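Broad specificity aminotransferase (Leishmania mexicana, PDB 4WB0) catalyses transamination of a broad range of amino acids with the help of pyridoxal 5'-phosphate, working as a homodimer. Local coordinates at the interface of chains A and B. Sequence-based numbering; all coordinates share one arbitrary frame. Chains: chain A, Broad specificity aminotransferase; chain B, Broad specificity aminotransferase.

Contact 1: the interface of chains A and B. Residues chain A 27, 113, 141, 143; chain B 293, 296-297.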
loop_
_atom_site.group_PDB
_atom_site.type_symbol
_atom_site.label_atom_id
_atom_site.label_comp_id
_atom_site.label_asym_id
_atom_site.label_seq_id
_atom_site.Cartn_x
_atom_site.Cartn_y
_atom_site.Cartn_z
ATOM N N PHE A 27 -14.595 10.769 -6.149
ATOM C CA PHE A 27 -15.070 9.424 -5.826
ATOM C C PHE A 27 -16.527 9.426 -5.361
ATOM O O PHE A 27 -17.246 8.427 -5.520
ATOM C CB PHE A 27 -14.178 8.781 -4.754
ATOM C CG PHE A 27 -12.997 8.035 -5.306
ATOM C CD1 PHE A 27 -13.076 7.351 -6.516
ATOM C CD2 PHE A 27 -11.808 8.021 -4.611
ATOM C CE1 PHE A 27 -11.980 6.667 -7.021
ATOM C CE2 PHE A 27 -10.708 7.338 -5.106
ATOM C CZ PHE A 27 -10.797 6.656 -6.318
ATOM N N THR A 113 -0.421 6.747 -7.260
ATOM C CA THR A 113 -0.665 7.416 -5.982
ATOM C C THR A 113 0.432 7.062 -4.988
ATOM O O THR A 113 1.019 7.920 -4.339
ATOM C CB THR A 113 -1.999 7.035 -5.391
ATOM O OG1 THR A 113 -3.064 7.408 -6.269
ATOM C CG2 THR A 113 -2.239 7.756 -4.025
ATOM N N TRP A 141 -4.852 17.475 -11.135
ATOM C CA TRP A 141 -5.473 16.489 -10.253
ATOM C C TRP A 141 -5.595 17.064 -8.810
ATOM O O TRP A 141 -4.589 17.377 -8.168
ATOM C CB TRP A 141 -4.632 15.218 -10.274
ATOM C CG TRP A 141 -5.306 14.026 -9.757
ATOM C CD1 TRP A 141 -6.650 13.770 -9.747
ATOM C CD2 TRP A 141 -4.669 12.892 -9.169
ATOM N NE1 TRP A 141 -6.885 12.534 -9.189
ATOM C CE2 TRP A 141 -5.689 11.973 -8.823
ATOM C CE3 TRP A 141 -3.334 12.560 -8.900
ATOM C CZ2 TRP A 141 -5.421 10.750 -8.218
ATOM C CZ3 TRP A 141 -3.063 11.333 -8.302
ATOM C CH2 TRP A 141 -4.109 10.444 -7.963
ATOM N N ASN A 143 -6.019 15.660 -6.179
ATOM C CA ASN A 143 -5.426 14.747 -5.209
ATOM C C ASN A 143 -3.956 14.987 -5.109
ATOM O O ASN A 143 -3.352 14.670 -4.080
ATOM C CB ASN A 143 -5.709 13.265 -5.561
ATOM C CG ASN A 143 -5.566 12.299 -4.328
ATOM O OD1 ASN A 143 -5.763 12.699 -3.172
ATOM N ND2 ASN A 143 -5.240 11.024 -4.597
ATOM N N ARG B 293 -6.395 7.660 1.218
ATOM C CA ARG B 293 -6.515 8.309 -0.089
ATOM C C ARG B 293 -5.200 9.044 -0.448
ATOM O O ARG B 293 -4.748 9.097 -1.596
ATOM C CB ARG B 293 -7.710 9.298 -0.080
ATOM C CG ARG B 293 -7.986 10.150 -1.352
ATOM C CD ARG B 293 -8.177 9.296 -2.603
ATOM N NE ARG B 293 -8.904 10.009 -3.662
ATOM C CZ ARG B 293 -8.589 10.014 -4.968
ATOM N NH1 ARG B 293 -7.530 9.358 -5.441
ATOM N NH2 ARG B 293 -9.342 10.699 -5.818
ATOM N N TYR B 296 -2.354 5.793 -0.929
ATOM C CA TYR B 296 -2.381 4.827 -2.050
ATOM C C TYR B 296 -3.715 4.723 -2.780
ATOM O O TYR B 296 -3.904 3.838 -3.597
ATOM C CB TYR B 296 -1.918 3.412 -1.584
ATOM C CG TYR B 296 -2.735 2.799 -0.471
ATOM C CD1 TYR B 296 -3.902 2.105 -0.735
ATOM C CD2 TYR B 296 -2.374 2.984 0.875
ATOM C CE1 TYR B 296 -4.669 1.565 0.294
ATOM C CE2 TYR B 296 -3.159 2.427 1.921
ATOM C CZ TYR B 296 -4.290 1.715 1.611
ATOM O OH TYR B 296 -5.121 1.163 2.609
ATOM N N THR B 297 -4.644 5.601 -2.424
ATOM C CA THR B 297 -5.990 5.773 -3.009
ATOM C C THR B 297 -6.969 4.636 -2.691
ATOM O O THR B 297 -8.002 4.867 -2.067
ATOM C CB THR B 297 -5.943 5.956 -4.575
ATOM O OG1 THR B 297 -5.435 7.239 -4.928
ATOM C CG2 THR B 297 -7.341 5.932 -5.128
#

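Contact 2: the interface of chains A and B. Residues chain A 69, 72, 75; chain B 61-62, 65-66, 69.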
loop_
_atom_site.group_PDB
_atom_site.type_symbol
_atom_site.label_atom_id
_atom_site.label_comp_id
_atom_site.label_asym_id
_atom_site.label_seq_id
_atom_site.Cartn_x
_atom_site.Cartn_y
_atom_site.Cartn_z
ATOM N N LEU A 69 -1.130 -18.313 -13.481
ATOM C CA LEU A 69 -1.720 -19.331 -12.609
ATOM C C LEU A 69 -0.998 -20.660 -12.847
ATOM O O LEU A 69 -0.624 -21.340 -11.883
ATOM C CB LEU A 69 -3.219 -19.439 -12.842
ATOM C CG LEU A 69 -3.923 -20.560 -12.070
ATOM C CD1 LEU A 69 -3.853 -20.249 -10.618
ATOM C CD2 LEU A 69 -5.359 -20.654 -12.473
ATOM N N ASN A 72 2.534 -21.444 -11.041
ATOM C CA ASN A 72 2.623 -21.748 -9.601
ATOM C C ASN A 72 3.811 -21.049 -8.931
ATOM O O ASN A 72 4.662 -21.687 -8.311
ATOM C CB ASN A 72 2.743 -23.263 -9.360
ATOM C CG ASN A 72 1.523 -24.050 -9.855
ATOM O OD1 ASN A 72 0.423 -23.899 -9.323
ATOM N ND2 ASN A 72 1.724 -24.904 -10.863
ATOM N N TYR A 75 3.764 -17.484 -2.702
ATOM C CA TYR A 75 3.239 -16.219 -2.127
ATOM C C TYR A 75 4.132 -15.638 -1.093
ATOM O O TYR A 75 3.657 -14.899 -0.197
ATOM C CB TYR A 75 1.882 -16.435 -1.490
ATOM C CG TYR A 75 0.861 -16.915 -2.478
ATOM C CD1 TYR A 75 0.184 -16.031 -3.289
ATOM C CD2 TYR A 75 0.600 -18.245 -2.602
ATOM C CE1 TYR A 75 -0.768 -16.474 -4.231
ATOM C CE2 TYR A 75 -0.327 -18.721 -3.542
ATOM C CZ TYR A 75 -1.015 -17.834 -4.341
ATOM O OH TYR A 75 -1.955 -18.314 -5.251
ATOM N N VAL B 61 -5.849 -22.013 -1.123
ATOM C CA VAL B 61 -5.552 -20.799 -1.886
ATOM C C VAL B 61 -5.395 -21.112 -3.399
ATOM O O VAL B 61 -5.935 -20.383 -4.217
ATOM C CB VAL B 61 -4.328 -20.091 -1.325
ATOM C CG1 VAL B 61 -3.825 -19.043 -2.278
ATOM C CG2 VAL B 61 -4.702 -19.457 0.020
ATOM N N ARG B 62 -4.738 -22.227 -3.757
ATOM C CA ARG B 62 -4.638 -22.647 -5.154
ATOM C C ARG B 62 -6.031 -22.917 -5.752
ATOM O O ARG B 62 -6.312 -22.556 -6.901
ATOM C CB ARG B 62 -3.740 -23.905 -5.301
ATOM C CG ARG B 62 -2.268 -23.742 -4.862
ATOM C CD ARG B 62 -1.645 -22.468 -5.467
ATOM N NE ARG B 62 -1.611 -22.480 -6.931
ATOM C CZ ARG B 62 -1.221 -21.444 -7.688
ATOM N NH1 ARG B 62 -0.835 -20.298 -7.130
ATOM N NH2 ARG B 62 -1.197 -21.557 -9.012
ATOM N N GLU B 65 -7.742 -19.534 -6.344
ATOM C CA GLU B 65 -7.205 -18.827 -7.515
ATOM C C GLU B 65 -7.976 -19.198 -8.768
ATOM O O GLU B 65 -8.292 -18.339 -9.605
ATOM C CB GLU B 65 -5.698 -19.143 -7.788
ATOM C CG GLU B 65 -4.730 -18.494 -6.819
ATOM C CD GLU B 65 -4.382 -17.044 -7.200
ATOM O OE1 GLU B 65 -3.528 -16.462 -6.490
ATOM O OE2 GLU B 65 -4.955 -16.476 -8.177
ATOM N N GLN B 66 -8.172 -20.485 -8.954
ATOM C CA GLN B 66 -8.905 -21.003 -10.116
ATOM C C GLN B 66 -10.374 -20.588 -10.123
ATOM O O GLN B 66 -10.906 -20.266 -11.183
ATOM C CB GLN B 66 -8.830 -22.515 -10.144
ATOM C CG GLN B 66 -9.508 -23.151 -11.337
ATOM C CD GLN B 66 -8.860 -22.674 -12.614
ATOM O OE1 GLN B 66 -7.674 -22.896 -12.839
ATOM N NE2 GLN B 66 -9.613 -21.969 -13.425
ATOM N N LEU B 69 -10.618 -16.994 -11.132
ATOM C CA LEU B 69 -10.453 -16.848 -12.595
ATOM C C LEU B 69 -11.728 -17.217 -13.332
ATOM O O LEU B 69 -12.110 -16.561 -14.277
ATOM C CB LEU B 69 -9.311 -17.701 -13.136
ATOM C CG LEU B 69 -8.298 -16.907 -13.950
ATOM C CD1 LEU B 69 -7.582 -15.917 -12.974
ATOM C CD2 LEU B 69 -7.299 -17.778 -14.678
#

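Contact 3: the interface of chains A and B. Residues chain A 250, 273, 275, 277, 280, 284; chain B 12, 15, 18.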
loop_
_atom_site.group_PDB
_atom_site.type_symbol
_atom_site.label_atom_id
_atom_site.label_comp_id
_atom_site.label_asym_id
_atom_site.label_seq_id
_atom_site.Cartn_x
_atom_site.Cartn_y
_atom_site.Cartn_z
ATOM N N GLU A 250 18.132 15.044 -12.960
ATOM C CA GLU A 250 17.919 13.974 -11.966
ATOM C C GLU A 250 16.444 13.795 -11.723
ATOM O O GLU A 250 15.896 14.200 -10.686
ATOM C CB GLU A 250 18.647 14.290 -10.675
ATOM C CG GLU A 250 20.153 14.133 -10.820
ATOM C CD GLU A 250 20.855 14.343 -9.483
ATOM O OE1 GLU A 250 20.842 15.499 -9.012
ATOM O OE2 GLU A 250 21.386 13.356 -8.902
ATOM N N LEU A 273 14.403 7.176 -9.668
ATOM C CA LEU A 273 15.264 8.373 -9.622
ATOM C C LEU A 273 16.483 8.182 -10.469
ATOM O O LEU A 273 17.225 7.196 -10.289
ATOM C CB LEU A 273 15.720 8.694 -8.206
ATOM C CG LEU A 273 16.722 9.852 -8.056
ATOM C CD1 LEU A 273 16.022 11.141 -8.423
ATOM C CD2 LEU A 273 17.253 9.974 -6.660
ATOM N N LEU A 275 19.949 8.986 -10.765
ATOM C CA LEU A 275 20.805 9.613 -9.756
ATOM C C LEU A 275 22.074 9.814 -10.465
ATOM O O LEU A 275 22.597 8.890 -11.063
ATOM C CB LEU A 275 20.908 8.765 -8.492
ATOM C CG LEU A 275 21.547 9.388 -7.236
ATOM C CD1 LEU A 275 20.862 10.651 -6.752
ATOM C CD2 LEU A 275 21.555 8.357 -6.126
ATOM N N ASP A 277 25.055 10.716 -9.191
ATOM C CA ASP A 277 26.158 10.086 -8.477
ATOM C C ASP A 277 25.886 8.632 -8.074
ATOM O O ASP A 277 25.234 8.370 -7.049
ATOM C CB ASP A 277 26.474 10.887 -7.229
ATOM C CG ASP A 277 27.752 10.432 -6.559
ATOM O OD1 ASP A 277 28.166 9.255 -6.744
ATOM O OD2 ASP A 277 28.346 11.261 -5.851
ATOM N N LYS A 280 25.711 7.056 -4.430
ATOM C CA LYS A 280 24.641 7.451 -3.501
ATOM C C LYS A 280 23.381 6.622 -3.710
ATOM O O LYS A 280 22.381 6.805 -3.027
ATOM C CB LYS A 280 24.273 8.949 -3.665
ATOM C CG LYS A 280 25.331 9.972 -3.161
ATOM C CD LYS A 280 25.554 9.922 -1.666
ATOM C CE LYS A 280 24.296 10.183 -0.890
ATOM N NZ LYS A 280 24.620 10.396 0.558
ATOM N N VAL A 284 20.064 6.284 -1.093
ATOM C CA VAL A 284 18.707 6.657 -1.497
ATOM C C VAL A 284 17.760 5.442 -1.411
ATOM O O VAL A 284 16.614 5.582 -0.946
ATOM C CB VAL A 284 18.624 7.263 -2.942
ATOM C CG1 VAL A 284 17.154 7.324 -3.397
ATOM C CG2 VAL A 284 19.282 8.671 -3.005
ATOM N N THR B 12 22.242 17.488 -7.757
ATOM C CA THR B 12 23.154 16.369 -7.485
ATOM C C THR B 12 23.851 16.563 -6.121
ATOM O O THR B 12 24.095 15.602 -5.372
ATOM C CB THR B 12 24.195 16.194 -8.589
ATOM O OG1 THR B 12 24.973 15.011 -8.309
ATOM C CG2 THR B 12 25.109 17.372 -8.661
ATOM N N TRP B 15 21.130 15.657 -3.425
ATOM C CA TRP B 15 21.046 14.208 -3.277
ATOM C C TRP B 15 22.301 13.677 -2.584
ATOM O O TRP B 15 22.214 12.740 -1.799
ATOM C CB TRP B 15 20.843 13.525 -4.626
ATOM C CG TRP B 15 19.447 13.748 -5.102
ATOM C CD1 TRP B 15 19.042 14.614 -6.051
ATOM C CD2 TRP B 15 18.271 13.073 -4.629
ATOM N NE1 TRP B 15 17.648 14.547 -6.195
ATOM C CE2 TRP B 15 17.164 13.624 -5.315
ATOM C CE3 TRP B 15 18.046 12.054 -3.686
ATOM C CZ2 TRP B 15 15.848 13.197 -5.090
ATOM C CZ3 TRP B 15 16.732 11.648 -3.436
ATOM C CH2 TRP B 15 15.652 12.205 -4.154
ATOM N N ILE B 18 21.970 13.368 1.158
ATOM C CA ILE B 18 20.956 12.511 1.830
ATOM C C ILE B 18 21.601 11.503 2.814
ATOM O O ILE B 18 22.612 10.847 2.507
ATOM C CB ILE B 18 20.092 11.767 0.803
ATOM C CG1 ILE B 18 18.748 11.358 1.410
ATOM C CG2 ILE B 18 20.805 10.539 0.241
ATOM C CD1 ILE B 18 17.818 10.532 0.443
#

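Contact 1: the interface of chains A and B
A:Phe27 lies across the guanidinium of B:Arg293, with A:Phe27 CE2 above the centre of that flat group and 3.4 Å from B:Arg293 CZ; the two planes are tilted by 40°, so this is an oblique lid rather than a parallel stack. The phenyl ring is poorly ordered, and its lean should be read with caution. In the plane of the same ring, at its edge, the methyl CG2 of B:Thr297 sits 3.6 Å from A:Phe27 CE2. The opposite guanidinium face receives the amide of A:Asn143, whose CG is 3.8 Å from B:Arg293 CZ. As modelled, A:Asn143 ND2 and B:Arg293 NH1 are neighbours without a hydrogen bond. A:Trp141 rests its ring on A:Asn143 CB and so backs the amide, with CZ2 3.8 Å from B:Arg293 NH1. The polar rim is a short hydrogen-bonded chain: B:Arg293 NH1 donates to B:Thr297 OG1 (3.0 Å), nearly in the guanidinium plane, which would help fix the rotation of the group, and that hydroxyl shares a hydrogen bond with A:Thr113 OG1 (2.7 Å). With OG1 beside its backbone N (chi1 -61°), A:Thr113 leaves CG2 to pack on B:Tyr296 CA. In this family an arginine reaches into the partner's active site to read dicarboxylic substrates, probably B:Arg293 here, and the tryptophan flanks the cofactor ring. B:Arg293 ends helix 278-293, B:Tyr296 and B:Thr297 follow in the loop, and A:Thr113 lies in the first turn of helix 111-123, whose start binds the cofactor phosphate in this family.

Contact 2: the interface of chains A and B
Helix 59-71 of chain A, through A:Leu69, and the loop after it, through A:Asn72 and A:Tyr75, meet one flank of helix 59-69 of chain B, where B:Val61, B:Arg62, B:Glu65, B:Gln66 and B:Leu69 line up. A:Tyr75 and B:Glu65 approach from opposite directions, and A:Tyr75 OH donates to B:Glu65 OE1 over 2.7 Å. The donor arrives on the anti side of the carboxylate, 21° out of its plane, while OE1 lies in plane at the edge of the phenol ring; ring and carboxylate are only 15° from coplanar. The same phenol oxygen, A:Tyr75 OH, accepts a hydrogen bond from B:Arg62 NH1 (3.0 Å), so one hydroxyl is held between an acid and a base, which would probably favour its donor role towards the acid. B:Val61 CG1 packs on A:Tyr75 CZ at 3.7 Å. The arginine chain bends at chi2 and chi3, turning the guanidinium edge towards the A:Leu69 carbonyl. There B:Arg62 NH2 comes within 2.9 Å of A:Leu69 O, and as near to OD1 of the poorly ordered A:Asn72, but the modelled N-H vectors give no hydrogen bond to either. A:Leu69 slides antiparallel past B:Arg62 and B:Glu65, CD1 resting on B:Glu65 CB (3.6 Å); it crosses B:Gln66 at about a right angle, and its CD2 lies 4.1 Å from B:Leu69 CD2. In the fold, the end of helix 59-71 and the loop after it in chain A lie along the equivalent helix of chain B.

Contact 3: the interface of chains A and B
B:Trp15 is the anchor here, one face of its indole covered by A:Leu273, whose CD2 methyl stands over the six-membered ring 3.5 Å from the centroid in a CH-pi contact. A:Val284 comes in obliquely, placing A:Val284 CG2 3.7 Å from B:Trp15 CE3. Nearer the backbone, A:Leu275 CD1 meets B:Trp15 CB at 3.6 Å, so three aliphatic side chains follow the residue from stem to far ring. The indole CG stands beside its own backbone N (chi1 -73°), which swings the ring off helix 11-16 of chain B and onto the partner. Polar groups flank this core. A:Lys280 bends at chi2 and chi3, lays CE against B:Ile18 CG2 (3.7 Å) and donates from NZ to B:Ile18 O (2.8 Å), in the carbonyl plane at a C=O...N angle of 146°. At the other end the carboxylate of A:Glu250 borders B:Thr12; this tight approach is doubtful and is not a hydrogen bond as modelled, although an acid beside the start of a helix would probably be favourable. In the fold, the N-terminal arm of chain B docks across strand 268-274 of chain A, the loop after it and the head of helix 281-293.

The three contacts spread over a broad dimer surface: centres of C-alpha atoms lie about 29 Å apart for contacts 1 and 2, 27 Å for contacts 1 and 3, and 40 Å for contacts 2 and 3. No residue position serves in two of them, but the helix ending at position 293 recurs: its last residue in chain B enters contact 1, while its first turns in chain A receive the arm in contact 3. Contact 1 probably helps build the composite active site known in this family, whereas contacts 2 and 3 probably fasten the subunits, which suggests that assembly and active-site formation are coupled.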